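Local structure of osmotically inducible protein OsmC (Psychrobacter arcticus, 2PN2) at residues 117-120 / 121-125. The protein is of unknown function but belongs to the OsmC family, and probably takes part in the response to osmotic stress and in detoxification. Sequence-based numbering, arbitrary orientation.
Sequences QELD and DKTQK
Leu119 meets Thr123 and Gln124 where the loop after strand 105-114 turns into helix 121-132. CD2 of Leu119 approaches CG2 of Thr123 at 4.2 Å, and the two side chains run roughly perpendicular. CB of Leu119 rests on CG of Gln124, 3.9 Å away. The backbone O of Leu119 also accepts a hydrogen bond from NE2 of Gln124, 2.9 Å long. This bond is bent, 136° at the hydrogen, and NE2 sits above the carbonyl plane. CG of Gln124 stands beside its own backbone N, anti to the carbonyl carbon, and the extended chain from there carries NE2 back to Leu119 O. With an alanine at Gln124, CG and NE2 are gone; the Leu119 carbonyl would probably lose this partner and the contact at Leu119 CB would probably open.

Asp120 is the N-cap. Its CG is tucked between its own N and C (chi1 61°), which brings OD1 beside the backbone N of Thr123. OD1 takes two donors from one residue. Thr123 N donates to Asp120 OD1 at 3.0 Å, in a nearly straight bond. Thr123 OG1 donates to Asp120 OD1 at 2.8 Å. It comes from the syn side, 35° out of the carboxylate plane. The backbone O of Asp120 then accepts from Gln124 N at 3.1 Å and so opens the helical hydrogen-bond pattern. Asp121 O continues it to Lys125 N. Thr123 is buried and also touches Met84 and Ile86, in the loop after helix 61-83.

The cap gives the amide of Thr123 an acceptor that the helix itself cannot supply. The carboxylate of Asp120 probably also interacts favourably with the positive end of the helix dipole. Two bonds to OD1 are likely to limit rotation of both the carboxylate and the threonine hydroxyl.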
ATOM      1  N   GLN A 117       0.243  -3.645 -26.482  1.00 56.57           N
ATOM      2  CA  GLN A 117      -0.318  -4.080 -27.776  1.00 55.25           C
ATOM      3  C   GLN A 117      -1.818  -3.809 -27.917  1.00 54.01           C
ATOM      4  O   GLN A 117      -2.478  -3.408 -26.961  1.00 54.57           O
ATOM      5  CB  GLN A 117      -0.069  -5.579 -27.949  1.00 55.01           C
ATOM      6  N   GLU A 118      -2.346  -4.045 -29.121  1.00 52.36           N
ATOM      7  CA  GLU A 118      -3.783  -3.885 -29.408  1.00 51.53           C
ATOM      8  C   GLU A 118      -4.556  -5.074 -28.814  1.00 50.36           C
ATOM      9  O   GLU A 118      -4.116  -6.214 -28.955  1.00 48.36           O
ATOM     10  CB  GLU A 118      -4.043  -3.782 -30.914  1.00 51.41           C
ATOM     11  N   LEU A 119      -5.675  -4.786 -28.135  1.00 49.86           N
ATOM     12  CA  LEU A 119      -6.548  -5.794 -27.499  1.00 49.55           C
ATOM     13  C   LEU A 119      -7.988  -5.662 -27.990  1.00 48.78           C
ATOM     14  O   LEU A 119      -8.495  -4.542 -28.076  1.00 50.01           O
ATOM     15  CB  LEU A 119      -6.569  -5.613 -25.972  1.00 50.20           C
ATOM     16  CG  LEU A 119      -5.281  -5.800 -25.172  1.00 51.00           C
ATOM     17  CD1 LEU A 119      -5.554  -5.545 -23.709  1.00 52.00           C
ATOM     18  CD2 LEU A 119      -4.712  -7.191 -25.366  1.00 50.69           C
ATOM     19  N   ASP A 120      -8.642  -6.793 -28.289  1.00 47.13           N
ATOM     20  CA  ASP A 120     -10.065  -6.793 -28.695  1.00 45.95           C
ATOM     21  C   ASP A 120     -10.973  -6.530 -27.491  1.00 45.44           C
ATOM     22  O   ASP A 120     -10.522  -6.614 -26.343  1.00 47.26           O
ATOM     23  CB  ASP A 120     -10.483  -8.066 -29.477  1.00 46.58           C
ATOM     24  CG  ASP A 120     -10.316  -9.386 -28.689  1.00 46.22           C
ATOM     25  OD1 ASP A 120     -10.422  -9.425 -27.444  1.00 49.44           O
ATOM     26  OD2 ASP A 120     -10.109 -10.422 -29.361  1.00 51.32           O
ATOM     27  N   ASP A 121     -12.240  -6.228 -27.767  1.00 44.22           N
ATOM     28  CA  ASP A 121     -13.237  -5.906 -26.731  1.00 44.65           C
ATOM     29  C   ASP A 121     -13.420  -6.973 -25.654  1.00 42.91           C
ATOM     30  O   ASP A 121     -13.500  -6.636 -24.468  1.00 41.05           O
ATOM     31  CB  ASP A 121     -14.615  -5.582 -27.354  1.00 45.31           C
ATOM     32  CG  ASP A 121     -14.631  -4.262 -28.134  1.00 50.20           C
ATOM     33  OD1 ASP A 121     -13.690  -3.438 -28.011  1.00 51.83           O
ATOM     34  OD2 ASP A 121     -15.617  -4.046 -28.869  1.00 61.41           O
ATOM     35  N   LYS A 122     -13.500  -8.238 -26.067  1.00 41.83           N
ATOM     36  CA  LYS A 122     -13.666  -9.351 -25.117  1.00 43.84           C
ATOM     37  C   LYS A 122     -12.519  -9.381 -24.095  1.00 42.63           C
ATOM     38  O   LYS A 122     -12.776  -9.432 -22.892  1.00 42.50           O
ATOM     39  CB  LYS A 122     -13.803 -10.703 -25.852  1.00 43.89           C
ATOM     40  CG  LYS A 122     -14.191 -11.885 -24.938  1.00 47.30           C
ATOM     41  CD  LYS A 122     -14.276 -13.209 -25.700  1.00 46.69           C
ATOM     42  CE  LYS A 122     -14.544 -14.375 -24.742  1.00 49.28           C
ATOM     43  NZ  LYS A 122     -14.576 -15.683 -25.458  1.00 58.57           N
ATOM     44  N   THR A 123     -11.273  -9.277 -24.570  1.00 43.29           N
ATOM     45  CA  THR A 123     -10.076  -9.320 -23.693  1.00 41.90           C
ATOM     46  C   THR A 123      -9.977  -8.134 -22.756  1.00 41.52           C
ATOM     47  O   THR A 123      -9.667  -8.309 -21.565  1.00 38.95           O
ATOM     48  CB  THR A 123      -8.756  -9.408 -24.494  1.00 43.74           C
ATOM     49  OG1 THR A 123      -8.842 -10.484 -25.421  1.00 40.14           O
ATOM     50  CG2 THR A 123      -7.558  -9.641 -23.570  1.00 44.34           C
ATOM     51  N   GLN A 124     -10.212  -6.933 -23.293  1.00 41.43           N
ATOM     52  CA  GLN A 124     -10.225  -5.712 -22.476  1.00 42.21           C
ATOM     53  C   GLN A 124     -11.205  -5.877 -21.324  1.00 40.13           C
ATOM     54  O   GLN A 124     -10.878  -5.550 -20.188  1.00 40.00           O
ATOM     55  CB  GLN A 124     -10.643  -4.483 -23.285  1.00 41.34           C
ATOM     56  CG  GLN A 124      -9.639  -3.976 -24.309  1.00 45.65           C
ATOM     57  CD  GLN A 124     -10.188  -2.793 -25.107  1.00 47.73           C
ATOM     58  OE1 GLN A 124     -11.141  -2.132 -24.686  1.00 52.38           O
ATOM     59  NE2 GLN A 124      -9.602  -2.540 -26.277  1.00 58.66           N
ATOM     60  N   LYS A 125     -12.392  -6.401 -21.644  1.00 40.18           N
ATOM     61  CA  LYS A 125     -13.450  -6.655 -20.666  1.00 41.25           C
ATOM     62  C   LYS A 125     -13.037  -7.695 -19.629  1.00 38.73           C
ATOM     63  O   LYS A 125     -13.318  -7.503 -18.452  1.00 38.03           O
ATOM     64  CB  LYS A 125     -14.761  -7.056 -21.363  1.00 42.61           C
ATOM     65  CG  LYS A 125     -15.924  -7.307 -20.411  1.00 48.13           C
TER